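Long-range contacts in ribosomal RNA processing protein 6 (Trypanosoma brucei brucei, PDB 4NLC), which probably trims and degrades RNA from its 3' end, as a 3'-5' exoribonuclease that works with the nuclear exosome in ribosomal RNA processing: residues N15-F20 with A305-D310; Y103-F108 with D311-V316; Q293-I298 with S324-L329; N300-A305 with A315-S320; T331-V336 with N350-L355. The protein carries 1 engineered substitution. All blocks are in the same frame, centred on the assembly; numbering follows the deposited sequence.

Contact 1: residues N15-F20 with A305-D310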
# COMPACT_ATOMS: atom_id res chain seq x y z
N ASN A 15 -9.82 9.89 -9.27
CA ASN A 15 -10.34 9.78 -7.90
C ASN A 15 -11.87 9.75 -7.78
O ASN A 15 -12.38 9.82 -6.66
CB ASN A 15 -9.79 10.89 -7.02
CG ASN A 15 -8.32 10.79 -6.74
OD1 ASN A 15 -7.74 9.71 -6.66
ND2 ASN A 15 -7.70 11.94 -6.63
N SER A 16 -12.59 9.65 -8.90
CA SER A 16 -14.06 9.68 -8.87
C SER A 16 -14.69 8.46 -8.19
O SER A 16 -14.05 7.40 -8.14
CB SER A 16 -14.63 9.88 -10.27
OG SER A 16 -14.58 8.69 -11.04
N PRO A 17 -15.93 8.57 -7.65
CA PRO A 17 -16.55 7.39 -7.01
C PRO A 17 -17.11 6.42 -8.05
O PRO A 17 -18.33 6.32 -8.23
CB PRO A 17 -17.64 8.00 -6.11
CG PRO A 17 -17.59 9.49 -6.33
CD PRO A 17 -16.83 9.73 -7.59
N THR A 18 -16.20 5.77 -8.79
CA THR A 18 -16.46 4.77 -9.83
C THR A 18 -15.63 3.53 -9.52
O THR A 18 -14.47 3.69 -9.12
CB THR A 18 -16.19 5.31 -11.27
OG1 THR A 18 -16.41 4.25 -12.20
CG2 THR A 18 -14.76 5.78 -11.47
N PRO A 19 -16.18 2.30 -9.63
CA PRO A 19 -15.39 1.11 -9.28
C PRO A 19 -14.05 1.04 -10.03
O PRO A 19 -13.97 1.46 -11.19
CB PRO A 19 -16.31 -0.05 -9.67
CG PRO A 19 -17.68 0.52 -9.59
CD PRO A 19 -17.55 1.93 -10.05
N PHE A 20 -13.00 0.52 -9.35
CA PHE A 20 -11.66 0.38 -9.93
C PHE A 20 -11.66 -0.53 -11.15
O PHE A 20 -12.18 -1.64 -11.08
CB PHE A 20 -10.62 -0.07 -8.87
CG PHE A 20 -9.22 -0.36 -9.38
CD1 PHE A 20 -8.38 0.68 -9.76
CD2 PHE A 20 -8.75 -1.66 -9.47
CE1 PHE A 20 -7.08 0.42 -10.23
CE2 PHE A 20 -7.44 -1.92 -9.91
CZ PHE A 20 -6.62 -0.88 -10.30
N ALA A 305 -13.64 17.45 -2.01
CA ALA A 305 -12.49 18.32 -2.14
C ALA A 305 -11.16 17.54 -2.10
O ALA A 305 -10.19 17.95 -2.74
CB ALA A 305 -12.51 19.38 -1.05
N ALA A 306 -11.13 16.41 -1.38
CA ALA A 306 -9.96 15.55 -1.25
C ALA A 306 -9.68 14.85 -2.59
O ALA A 306 -8.52 14.75 -2.99
CB ALA A 306 -10.18 14.53 -0.15
N ARG A 307 -10.76 14.40 -3.26
CA ARG A 307 -10.76 13.76 -4.58
C ARG A 307 -10.22 14.68 -5.67
O ARG A 307 -9.34 14.30 -6.45
CB ARG A 307 -12.16 13.24 -4.93
CG ARG A 307 -12.53 12.00 -4.12
CD ARG A 307 -13.95 11.57 -4.39
NE ARG A 307 -14.41 10.59 -3.41
CZ ARG A 307 -14.50 9.27 -3.60
NH1 ARG A 307 -14.13 8.73 -4.76
NH2 ARG A 307 -14.93 8.49 -2.63
N GLU A 308 -10.74 15.92 -5.67
CA GLU A 308 -10.37 17.00 -6.58
C GLU A 308 -8.90 17.43 -6.41
O GLU A 308 -8.18 17.58 -7.40
CB GLU A 308 -11.33 18.19 -6.39
CG GLU A 308 -12.78 17.88 -6.71
CD GLU A 308 -13.04 17.43 -8.14
OE1 GLU A 308 -12.83 18.25 -9.07
OE2 GLU A 308 -13.42 16.26 -8.33
N ALA A 309 -8.44 17.60 -5.17
CA ALA A 309 -7.08 18.04 -4.89
C ALA A 309 -6.08 16.89 -4.97
O ALA A 309 -4.87 17.12 -5.06
CB ALA A 309 -7.01 18.69 -3.52
N ASP A 310 -6.60 15.65 -5.02
CA ASP A 310 -5.82 14.41 -4.96
C ASP A 310 -5.00 14.40 -3.66
O ASP A 310 -3.79 14.16 -3.66
CB ASP A 310 -4.99 14.11 -6.22
CG ASP A 310 -4.41 12.69 -6.20
OD1 ASP A 310 -5.01 11.81 -5.52
OD2 ASP A 310 -3.34 12.47 -6.80
O HOH W 1 -5.25 9.15 -5.83
O HOH W 2 -14.16 5.98 -5.01

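Contact 2: residues Y103-F108 with D311-V316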
# COMPACT_ATOMS: atom_id res chain seq x y z
N TYR A 103 -0.64 12.99 1.27
CA TYR A 103 -0.83 13.93 0.15
C TYR A 103 -1.22 13.22 -1.13
O TYR A 103 -0.63 13.44 -2.19
CB TYR A 103 0.42 14.81 -0.03
CG TYR A 103 0.72 15.67 1.18
CD1 TYR A 103 -0.01 16.82 1.44
CD2 TYR A 103 1.77 15.34 2.05
CE1 TYR A 103 0.28 17.63 2.53
CE2 TYR A 103 2.08 16.16 3.14
CZ TYR A 103 1.32 17.29 3.38
OH TYR A 103 1.60 18.10 4.46
N SER A 104 -2.23 12.36 -1.01
CA SER A 104 -2.80 11.57 -2.08
C SER A 104 -4.13 10.99 -1.59
O SER A 104 -4.21 10.49 -0.45
CB SER A 104 -1.86 10.44 -2.49
OG SER A 104 -2.47 9.63 -3.48
N TYR A 105 -5.16 11.05 -2.46
CA TYR A 105 -6.48 10.51 -2.10
C TYR A 105 -6.45 8.99 -1.93
O TYR A 105 -6.79 8.51 -0.86
CB TYR A 105 -7.56 10.92 -3.10
CG TYR A 105 -8.92 10.52 -2.61
CD1 TYR A 105 -9.54 11.22 -1.58
CD2 TYR A 105 -9.55 9.39 -3.11
CE1 TYR A 105 -10.77 10.81 -1.06
CE2 TYR A 105 -10.79 8.97 -2.61
CZ TYR A 105 -11.39 9.68 -1.59
OH TYR A 105 -12.62 9.28 -1.12
N GLN A 106 -6.04 8.26 -2.96
CA GLN A 106 -5.97 6.80 -2.90
C GLN A 106 -4.65 6.35 -2.33
O GLN A 106 -4.54 5.22 -1.87
CB GLN A 106 -6.17 6.18 -4.30
CG GLN A 106 -7.55 6.43 -4.92
CD GLN A 106 -7.65 5.84 -6.31
OE1 GLN A 106 -7.45 4.64 -6.52
NE2 GLN A 106 -7.87 6.68 -7.29
N GLY A 107 -3.65 7.22 -2.40
CA GLY A 107 -2.30 6.87 -1.96
C GLY A 107 -1.53 6.30 -3.13
O GLY A 107 -2.10 6.05 -4.20
N PHE A 108 -0.22 6.14 -2.97
CA PHE A 108 0.61 5.58 -4.03
C PHE A 108 1.86 4.91 -3.50
O PHE A 108 2.45 5.37 -2.53
CB PHE A 108 0.93 6.62 -5.15
CG PHE A 108 1.59 7.90 -4.69
CD1 PHE A 108 2.96 7.96 -4.46
CD2 PHE A 108 0.85 9.07 -4.54
CE1 PHE A 108 3.57 9.15 -4.05
CE2 PHE A 108 1.45 10.26 -4.10
CZ PHE A 108 2.81 10.29 -3.88
N ASP A 311 -5.68 14.72 -2.56
CA ASP A 311 -5.12 14.73 -1.22
C ASP A 311 -5.94 13.78 -0.35
O ASP A 311 -7.09 13.50 -0.67
CB ASP A 311 -5.19 16.15 -0.64
CG ASP A 311 -3.90 16.92 -0.72
OD1 ASP A 311 -2.84 16.30 -1.02
OD2 ASP A 311 -3.92 18.14 -0.47
N SER A 312 -5.38 13.31 0.77
CA SER A 312 -6.22 12.48 1.64
C SER A 312 -7.23 13.43 2.34
O SER A 312 -6.91 14.62 2.49
CB SER A 312 -5.37 11.75 2.69
OG SER A 312 -4.86 12.66 3.65
N PRO A 313 -8.44 12.97 2.77
CA PRO A 313 -9.35 13.86 3.51
C PRO A 313 -8.67 14.58 4.70
O PRO A 313 -8.96 15.74 4.92
CB PRO A 313 -10.48 12.92 3.94
CG PRO A 313 -10.48 11.85 2.91
CD PRO A 313 -9.00 11.61 2.68
N SER A 314 -7.70 13.94 5.38
CA SER A 314 -6.94 14.55 6.49
C SER A 314 -6.06 15.72 6.03
O SER A 314 -5.86 16.66 6.78
CB SER A 314 -6.11 13.50 7.22
OG SER A 314 -6.96 12.59 7.88
N ALA A 315 -5.55 15.68 4.78
CA ALA A 315 -4.74 16.77 4.27
C ALA A 315 -5.63 17.98 3.88
O ALA A 315 -5.15 19.11 3.81
CB ALA A 315 -3.88 16.30 3.09
N VAL A 316 -6.93 17.75 3.62
CA VAL A 316 -7.85 18.84 3.32
C VAL A 316 -8.17 19.58 4.64
O VAL A 316 -8.02 20.81 4.74
CB VAL A 316 -9.15 18.35 2.61
CG1 VAL A 316 -10.23 19.43 2.57
CG2 VAL A 316 -8.84 17.85 1.20

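Contact 3: residues Q293-I298 with S324-L329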
# COMPACT_ATOMS: atom_id res chain seq x y z
N GLN A 293 -26.47 17.81 10.81
CA GLN A 293 -26.59 18.05 9.36
C GLN A 293 -25.31 18.70 8.85
O GLN A 293 -24.79 18.29 7.80
CB GLN A 293 -27.83 18.93 9.06
CG GLN A 293 -28.04 19.28 7.58
CD GLN A 293 -29.15 20.29 7.37
OE1 GLN A 293 -30.21 20.25 8.00
NE2 GLN A 293 -28.94 21.21 6.45
N VAL A 294 -24.78 19.68 9.61
CA VAL A 294 -23.53 20.36 9.29
C VAL A 294 -22.34 19.38 9.36
O VAL A 294 -21.51 19.40 8.46
CB VAL A 294 -23.30 21.66 10.12
CG1 VAL A 294 -21.89 22.21 9.92
CG2 VAL A 294 -24.33 22.71 9.74
N ALA A 295 -22.30 18.50 10.37
CA ALA A 295 -21.23 17.48 10.48
C ALA A 295 -21.15 16.63 9.20
O ALA A 295 -20.07 16.52 8.63
CB ALA A 295 -21.47 16.57 11.69
N ARG A 296 -22.30 16.12 8.72
CA ARG A 296 -22.43 15.26 7.54
C ARG A 296 -22.03 15.96 6.25
O ARG A 296 -21.25 15.38 5.47
CB ARG A 296 -23.86 14.70 7.45
CG ARG A 296 -24.14 13.87 6.18
CD ARG A 296 -25.55 13.30 6.18
NE ARG A 296 -25.92 12.76 4.87
CZ ARG A 296 -27.00 12.02 4.64
NH1 ARG A 296 -27.82 11.70 5.63
NH2 ARG A 296 -27.25 11.57 3.41
N GLU A 297 -22.55 17.18 6.03
CA GLU A 297 -22.29 17.97 4.82
C GLU A 297 -20.83 18.44 4.73
O GLU A 297 -20.27 18.39 3.64
CB GLU A 297 -23.28 19.14 4.68
CG GLU A 297 -24.74 18.75 4.51
CD GLU A 297 -25.12 18.11 3.19
OE1 GLU A 297 -24.73 18.64 2.12
OE2 GLU A 297 -25.83 17.08 3.22
N ILE A 298 -20.21 18.87 5.86
CA ILE A 298 -18.79 19.25 5.87
C ILE A 298 -17.93 18.00 5.54
O ILE A 298 -17.01 18.08 4.73
CB ILE A 298 -18.34 19.90 7.20
CG1 ILE A 298 -19.01 21.30 7.44
CG2 ILE A 298 -16.79 19.98 7.29
CD1 ILE A 298 -18.61 22.48 6.46
N SER A 324 -15.52 20.82 14.79
CA SER A 324 -15.46 22.21 15.21
C SER A 324 -16.47 23.09 14.45
O SER A 324 -17.12 23.92 15.06
CB SER A 324 -14.05 22.76 15.04
OG SER A 324 -13.93 23.94 15.80
N ILE A 325 -16.58 22.90 13.12
CA ILE A 325 -17.50 23.67 12.29
C ILE A 325 -18.93 23.31 12.69
O ILE A 325 -19.72 24.21 12.96
CB ILE A 325 -17.24 23.45 10.77
CG1 ILE A 325 -15.88 24.06 10.35
CG2 ILE A 325 -18.40 24.03 9.91
CD1 ILE A 325 -15.48 23.80 8.92
N ALA A 326 -19.23 22.01 12.78
CA ALA A 326 -20.52 21.48 13.19
C ALA A 326 -20.97 22.05 14.56
O ALA A 326 -22.10 22.49 14.67
CB ALA A 326 -20.44 19.95 13.26
N THR A 327 -20.07 22.08 15.55
CA THR A 327 -20.37 22.51 16.92
C THR A 327 -20.52 24.02 17.03
O THR A 327 -21.57 24.49 17.48
CB THR A 327 -19.32 21.96 17.92
OG1 THR A 327 -18.05 22.47 17.56
CG2 THR A 327 -19.25 20.44 17.92
N LYS A 328 -19.50 24.77 16.57
CA LYS A 328 -19.46 26.23 16.65
C LYS A 328 -20.36 26.95 15.65
O LYS A 328 -20.68 28.12 15.88
CB LYS A 328 -18.01 26.74 16.52
CG LYS A 328 -17.10 26.37 17.69
CD LYS A 328 -15.64 26.65 17.34
CE LYS A 328 -14.70 26.63 18.53
NZ LYS A 328 -13.33 27.09 18.16
N LEU A 329 -20.75 26.29 14.52
CA LEU A 329 -21.55 26.87 13.42
C LEU A 329 -21.01 28.27 12.96
O LEU A 329 -21.71 29.27 13.10
CB LEU A 329 -23.08 26.91 13.75
CG LEU A 329 -23.76 25.55 14.02
CD1 LEU A 329 -25.15 25.73 14.64
CD2 LEU A 329 -23.87 24.69 12.75

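Contact 4: residues N300-A305 with A315-S320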
# COMPACT_ATOMS: atom_id res chain seq x y z
N ASN A 300 -18.88 15.29 3.85
CA ASN A 300 -19.09 14.91 2.45
C ASN A 300 -18.40 15.86 1.51
O ASN A 300 -17.85 15.41 0.51
CB ASN A 300 -20.57 14.72 2.12
CG ASN A 300 -21.09 13.46 2.76
OD1 ASN A 300 -20.32 12.67 3.32
ND2 ASN A 300 -22.38 13.24 2.68
N TRP A 301 -18.37 17.16 1.86
CA TRP A 301 -17.64 18.16 1.10
C TRP A 301 -16.11 17.84 1.18
O TRP A 301 -15.41 17.93 0.17
CB TRP A 301 -17.90 19.58 1.63
CG TRP A 301 -17.08 20.59 0.90
CD1 TRP A 301 -17.38 21.16 -0.30
CD2 TRP A 301 -15.72 20.97 1.19
NE1 TRP A 301 -16.31 21.90 -0.76
CE2 TRP A 301 -15.28 21.80 0.15
CE3 TRP A 301 -14.84 20.70 2.26
CZ2 TRP A 301 -14.02 22.40 0.14
CZ3 TRP A 301 -13.58 21.28 2.25
CH2 TRP A 301 -13.18 22.13 1.21
N ARG A 302 -15.62 17.50 2.39
CA ARG A 302 -14.21 17.22 2.64
C ARG A 302 -13.73 16.07 1.79
O ARG A 302 -12.61 16.13 1.27
CB ARG A 302 -13.92 17.01 4.15
CG ARG A 302 -12.44 16.94 4.49
CD ARG A 302 -12.19 16.57 5.93
NE ARG A 302 -12.57 15.19 6.19
CZ ARG A 302 -11.88 14.35 6.94
NH1 ARG A 302 -10.78 14.75 7.56
NH2 ARG A 302 -12.28 13.11 7.08
N ASP A 303 -14.58 15.05 1.58
CA ASP A 303 -14.23 13.92 0.73
C ASP A 303 -14.19 14.34 -0.75
O ASP A 303 -13.25 13.98 -1.43
CB ASP A 303 -15.14 12.72 0.98
CG ASP A 303 -14.64 11.49 0.25
OD1 ASP A 303 -13.73 10.81 0.79
OD2 ASP A 303 -15.12 11.22 -0.86
N MET A 304 -15.17 15.11 -1.22
CA MET A 304 -15.21 15.63 -2.60
C MET A 304 -13.96 16.50 -2.89
O MET A 304 -13.26 16.23 -3.86
CB MET A 304 -16.51 16.43 -2.86
CG MET A 304 -17.74 15.54 -2.98
SD MET A 304 -19.36 16.37 -3.15
CE MET A 304 -19.99 15.55 -4.63
N ALA A 305 -13.64 17.45 -2.01
CA ALA A 305 -12.49 18.32 -2.14
C ALA A 305 -11.16 17.54 -2.10
O ALA A 305 -10.19 17.95 -2.74
CB ALA A 305 -12.51 19.38 -1.05
N ALA A 315 -5.55 15.68 4.78
CA ALA A 315 -4.74 16.77 4.27
C ALA A 315 -5.63 17.98 3.88
O ALA A 315 -5.15 19.11 3.81
CB ALA A 315 -3.88 16.30 3.09
N VAL A 316 -6.93 17.75 3.62
CA VAL A 316 -7.85 18.84 3.32
C VAL A 316 -8.17 19.58 4.64
O VAL A 316 -8.02 20.81 4.74
CB VAL A 316 -9.15 18.35 2.61
CG1 VAL A 316 -10.23 19.43 2.57
CG2 VAL A 316 -8.84 17.85 1.20
N MET A 317 -8.58 18.81 5.66
CA MET A 317 -9.06 19.32 6.94
C MET A 317 -8.94 18.20 7.98
O MET A 317 -9.37 17.09 7.72
CB MET A 317 -10.56 19.64 6.71
CG MET A 317 -11.21 20.55 7.68
SD MET A 317 -13.03 20.46 7.48
CE MET A 317 -13.23 21.09 5.84
N HIS A 318 -8.42 18.50 9.17
CA HIS A 318 -8.36 17.51 10.25
C HIS A 318 -9.79 17.13 10.67
O HIS A 318 -10.70 17.93 10.57
CB HIS A 318 -7.55 18.04 11.45
CG HIS A 318 -7.24 16.99 12.47
ND1 HIS A 318 -8.15 16.63 13.45
CD2 HIS A 318 -6.12 16.25 12.63
CE1 HIS A 318 -7.56 15.70 14.17
NE2 HIS A 318 -6.33 15.44 13.72
N ILE A 319 -9.99 15.89 11.10
CA ILE A 319 -11.30 15.36 11.52
C ILE A 319 -11.97 16.24 12.62
O ILE A 319 -13.18 16.43 12.58
CB ILE A 319 -11.17 13.85 11.92
CG1 ILE A 319 -12.53 13.14 12.00
CG2 ILE A 319 -10.35 13.65 13.20
CD1 ILE A 319 -13.15 12.79 10.69
N SER A 320 -11.16 16.79 13.57
CA SER A 320 -11.63 17.65 14.66
C SER A 320 -12.17 18.95 14.13
O SER A 320 -13.11 19.47 14.70
CB SER A 320 -10.50 17.91 15.67
OG SER A 320 -9.38 18.54 15.08

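Contact 5: residues T331-V336 with N350-L355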
# COMPACT_ATOMS: atom_id res chain seq x y z
N THR A 331 -20.29 31.68 11.07
CA THR A 331 -21.12 32.41 10.09
C THR A 331 -20.39 33.51 9.29
O THR A 331 -21.04 34.27 8.57
CB THR A 331 -22.39 32.94 10.73
OG1 THR A 331 -22.04 33.80 11.82
CG2 THR A 331 -23.34 31.81 11.17
N SER A 332 -19.05 33.52 9.33
CA SER A 332 -18.16 34.42 8.58
C SER A 332 -16.94 33.61 8.11
O SER A 332 -16.59 32.60 8.74
CB SER A 332 -17.73 35.61 9.45
OG SER A 332 -16.79 35.23 10.45
N ALA A 333 -16.33 34.01 6.98
CA ALA A 333 -15.16 33.31 6.42
C ALA A 333 -14.01 33.13 7.44
O ALA A 333 -13.41 32.05 7.51
CB ALA A 333 -14.67 34.05 5.19
N ASN A 334 -13.75 34.15 8.26
CA ASN A 334 -12.70 34.16 9.29
C ASN A 334 -12.97 33.15 10.38
O ASN A 334 -12.04 32.45 10.78
CB ASN A 334 -12.54 35.55 9.89
CG ASN A 334 -12.27 36.58 8.83
OD1 ASN A 334 -13.19 37.28 8.39
ND2 ASN A 334 -11.04 36.62 8.33
N GLU A 335 -14.25 33.05 10.83
CA GLU A 335 -14.69 32.08 11.84
C GLU A 335 -14.49 30.66 11.29
O GLU A 335 -14.02 29.79 12.03
CB GLU A 335 -16.16 32.29 12.21
CG GLU A 335 -16.43 33.30 13.32
CD GLU A 335 -17.91 33.54 13.59
OE1 GLU A 335 -18.64 32.58 13.92
OE2 GLU A 335 -18.32 34.72 13.48
N VAL A 336 -14.80 30.43 9.99
CA VAL A 336 -14.63 29.13 9.32
C VAL A 336 -13.13 28.79 9.28
O VAL A 336 -12.74 27.65 9.55
CB VAL A 336 -15.27 29.05 7.90
CG1 VAL A 336 -15.04 27.67 7.28
CG2 VAL A 336 -16.76 29.38 7.93
N ASN A 350 -11.99 27.41 -1.01
CA ASN A 350 -13.43 27.11 -0.93
C ASN A 350 -14.11 27.49 0.39
O ASN A 350 -15.16 26.93 0.71
CB ASN A 350 -13.68 25.63 -1.26
CG ASN A 350 -13.19 25.25 -2.63
OD1 ASN A 350 -12.09 24.72 -2.80
ND2 ASN A 350 -13.97 25.58 -3.64
N VAL A 351 -13.57 28.49 1.11
CA VAL A 351 -14.11 29.00 2.39
C VAL A 351 -15.59 29.46 2.30
O VAL A 351 -16.34 29.31 3.27
CB VAL A 351 -13.19 30.10 3.00
CG1 VAL A 351 -13.13 31.36 2.12
CG2 VAL A 351 -13.55 30.42 4.44
N MET A 352 -16.00 30.01 1.12
CA MET A 352 -17.36 30.51 0.89
C MET A 352 -18.37 29.37 0.75
O MET A 352 -19.53 29.52 1.15
CB MET A 352 -17.41 31.50 -0.29
CG MET A 352 -16.62 32.80 -0.03
SD MET A 352 -16.86 33.60 1.60
CE MET A 352 -18.50 34.30 1.39
N LYS A 353 -17.92 28.22 0.22
CA LYS A 353 -18.72 27.00 0.08
C LYS A 353 -18.96 26.38 1.48
O LYS A 353 -20.08 25.96 1.77
CB LYS A 353 -18.00 25.99 -0.86
CG LYS A 353 -18.82 24.74 -1.18
CD LYS A 353 -18.93 24.48 -2.68
CE LYS A 353 -17.75 23.74 -3.28
NZ LYS A 353 -17.93 23.49 -4.73
N LEU A 354 -17.90 26.33 2.34
CA LEU A 354 -18.02 25.80 3.71
C LEU A 354 -18.96 26.69 4.51
O LEU A 354 -19.81 26.19 5.25
CB LEU A 354 -16.65 25.75 4.41
CG LEU A 354 -15.62 24.80 3.84
CD1 LEU A 354 -14.26 25.06 4.46
CD2 LEU A 354 -16.00 23.37 4.11
N LEU A 355 -18.84 28.00 4.31
CA LEU A 355 -19.69 29.02 4.92
C LEU A 355 -21.15 28.89 4.43
O LEU A 355 -22.07 29.08 5.23
CB LEU A 355 -19.12 30.41 4.59
CG LEU A 355 -19.80 31.64 5.19
CD1 LEU A 355 -19.96 31.50 6.69
CD2 LEU A 355 -19.04 32.90 4.84

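Contact 1: residues N15-F20 with A305-D310
Asn15 lays its side chain against the last turn of helix 289-309 and spends its amide nitrogen on two acceptors there. Asn15 ND2 donates to Arg307 O at 2.9 Å, in a nearly straight bond (167° at the hydrogen) that arrives in the carbonyl plane on a lone pair. The same ND2 donates to Asp310 OD1, also at 2.9 Å, but meets that oxygen from above the carboxylate plane. Both acceptors lie close to the plane of the Asn15 amide, which fixes its rotation. A water bridges Asn15 OD1 and Asp310 OD1, donating to each, while Gln106 NE2 adds a second donor to Asn15 OD1 and the backbone N of Tyr105 another to Asp310 OD1.

Arg307 closes the packed side. Its chain runs extended from CG to NE past the Asn15 carbonyl, with Arg307 CD 3.3 Å from Asn15 O, and NH1 donates to Asn15 O at 2.8 Å. A salt bridge from NE to Asp303 OD2 grips the guanidinium on its NE atom.

The Pro17 side is looser and more exposed. Pro17 sets CG 3.8 Å above one face of the Arg307 guanidinium, displaced toward its rim. A second water accepts from Arg307 NH1 at 2.8 Å in the guanidinium plane and donates only weakly to Ser16 O.

Asp310, with positive phi, is the C-prime residue of a Schellman motif: Asp311 N reaches back to Ala306 O and Asp310 N, weakly, to Arg307 O. Asn15 thus binds at the Schellman end of a helix of the HRDC domain.

Contact 2: residues Y103-F108 with D311-V316
Tyr105 carries CG anti to its backbone N (chi1 -172°), beside the carbonyl carbon, and its ring meets Asp311 O edge-on, CD1 lying 3.5 Å from that oxygen. Tyr103 takes the other course: CG stands beside its own N (chi1 -62°), and the ring runs alongside the Asp311 carboxylate, with OD1 in plane at the ring edge and 3.8 Å from Tyr103 CD1.

Between the two rings the backbones come very close, the CA atoms of Ser104 and Asp311 being 4.0 Å apart, yet no hydrogen bond joins these segments. A CA-H...O contact runs from Tyr105 CA to Asp311 O at 3.4 Å, while Ser104 O and Ser312 N come close at too poor an angle to bond. Apolar touches close the ends: Tyr105 CE1 on Pro313 CG at 4.1 Å, and Tyr103 CD1 on Ala315 CB at 4.2 Å. The polar groups find partners elsewhere, Asp311 OD1 in a salt bridge with Arg4 and Tyr105 OH in a hydrogen bond with Asp303. Ser312 OG caps helix 313-316 by accepting from Ala315 N, and it also bonds Phe102 O.

Segment 103-108, tightened by an ST motif in which Ser104 OG accepts from Gly107 N, lies in the connection between strands 92-100 and 108-115 of the exonuclease sheet and abuts helices 289-309 and 313-316 of the HRDC domain.

Contact 3: residues Q293-I298 with S324-L329
Ile325 and Ala326 face Val294, Ala295 and Ile298 in a buried apolar seam between helices 319-328 and 289-309, whose short segments run nearly antiparallel (154°) with axes 8.2 Å apart at closest approach.

Ile325 comes first. Its CG2, anti to the backbone N, points the shorter branch at the neighbouring helix and lies 3.7 Å from Ile298 CG1, the two side chains crossing at about a right angle. The same methyl also meets Val294 CG1 at 3.9 Å, so it sits between side chains one turn apart on helix 289-309. Ile325 CD1, at the tip of the other branch, comes only loosely near Ile298 CD1.

Ala326 marks the closest approach of CA atoms, its own lying 4.9 Å from that of Ala295. With only a methyl on either side, the helices can come this near: Ala326 CB rests 3.7 Å from Ala295 N and 3.9 Å from Ala295 CB. Val294 CG1 presses on the backbone of the same residue, 3.6 Å from Ala326 CA.

Thr327 turns away from the seam, although its carbonyl oxygen accepts a bond from Gln291. At Leu329 the chain has left the helix with positive phi, and Leu329 CD2 folds back onto Val294 CG2, 3.6 Å away. Val294 is therefore divided, CG1 against Ile325 and Ala326, CG2 against Leu329.

Helix 351-359 continues the packing, Leu354 and Ile357 against Ile298 and Val358 against Ile325. The seam is core packing within the all-helical HRDC domain, with small alanines where two nearly antiparallel helices come closest.

Contact 4: residues N300-A305 with A315-S320
Arg302 meets Val316 and Met317 where the chain steps from helix 313-316 to helix 319-328. Its aliphatic part does the packing: CG lies 3.8 Å from Val316 CG1, and CD 3.6 Å from Met317 CB. The chain then bends at chi3 (69°), and NH1 donates to Met317 O at 2.7 Å. The bond is short and well directed, with the oxygen exactly in the guanidinium plane and the donor nearly along the C=O axis (167°). It satisfies a carbonyl of the short link between the helices, while NH2 touches Ile319 CD1.

Val316 splits its two methyls. CG1 serves Arg302 and also Trp301 CZ3, at 3.8 Å, whereas CG2 leans on the backbone at Ala305.

The bend of Met317 at chi3 (-64°) places CE 3.6 Å from Trp301 CZ3, the two side chains crossing at about a right angle; the methyl approaches the indole obliquely. Helix 351-359 adds Leu354, which touches both Trp301 and Met317.

Just beyond, His318 ND1 accepts from Ser320 N at 3.0 Å and caps the next helix. A buried arginine thus ties the link between two helices of the HRDC domain to its long helix 289-309, beside an indole in the apolar core.

Contact 5: residues T331-V336 with N350-L355
Val336 and Leu355 bring together helices 333-339 and 351-359 of the HRDC domain, a compact all-helical bundle, at a contact near the N-terminal ends of both helices. Val336 shows how the surfaces mesh. Its CB stands 4.1 Å from Val351 CG2. One branch, CG1, anti to the backbone N (chi1 180°), reaches Leu354, lying 3.8 Å from CB and 3.9 Å from CD1 of that residue. The other branch, CG2, meets Leu355 CD1 at 4.0 Å. Three residues of helix 351-359 thus grip one valine, each through a different atom.

Val351 extends the same surface toward the start of the other helix. Its CG2 also touches Ala333 CB, at 3.9 Å, and the backbone oxygen of Ala333. Met352, largely exposed, adds only a loose touch of SD on Ala333 CB. Deeper in, Leu354 continues onto Trp301 and Ile298 of helix 289-309, so that this pair of helices leans on the domain's core.

No hydrogen bond crosses the contact. Ser332, whose CB points away from the contact, weakly caps helix 333-339, OG accepting from Glu335 N. The Leu355 side chain, with CG anti to the backbone N, packs against the backbone just before and at this helix start: CD1 rests against the peptide between Thr331 and Ser332, 3.3 Å from Thr331 C, and CD2 lies 3.6 Å from Ala333 N.

The five contacts form two linked groups. Contacts 1 and 2, with centres 10 Å apart, join the HRDC domain to the N-terminal loop 15-20 and to loop 103-108 of the exonuclease sheet. Their segments alternate along the chain, so two distant early stretches close on one short region, 305-316. Contact 4 touches both and shares Ala305, Ala315 and Val316 with them. Packing continues through Met317, Trp301 and Ile298 to contacts 3 and 5, with centres about 12 Å (contact 3) and 14 Å (contact 5) from that of contact 4. Contact 4 is nested inside the loop closed by contact 3, and contact 5 follows both in series. Helix 289-309 serves contacts 1, 3 and 4, running from the interdomain seam into the distal helical core.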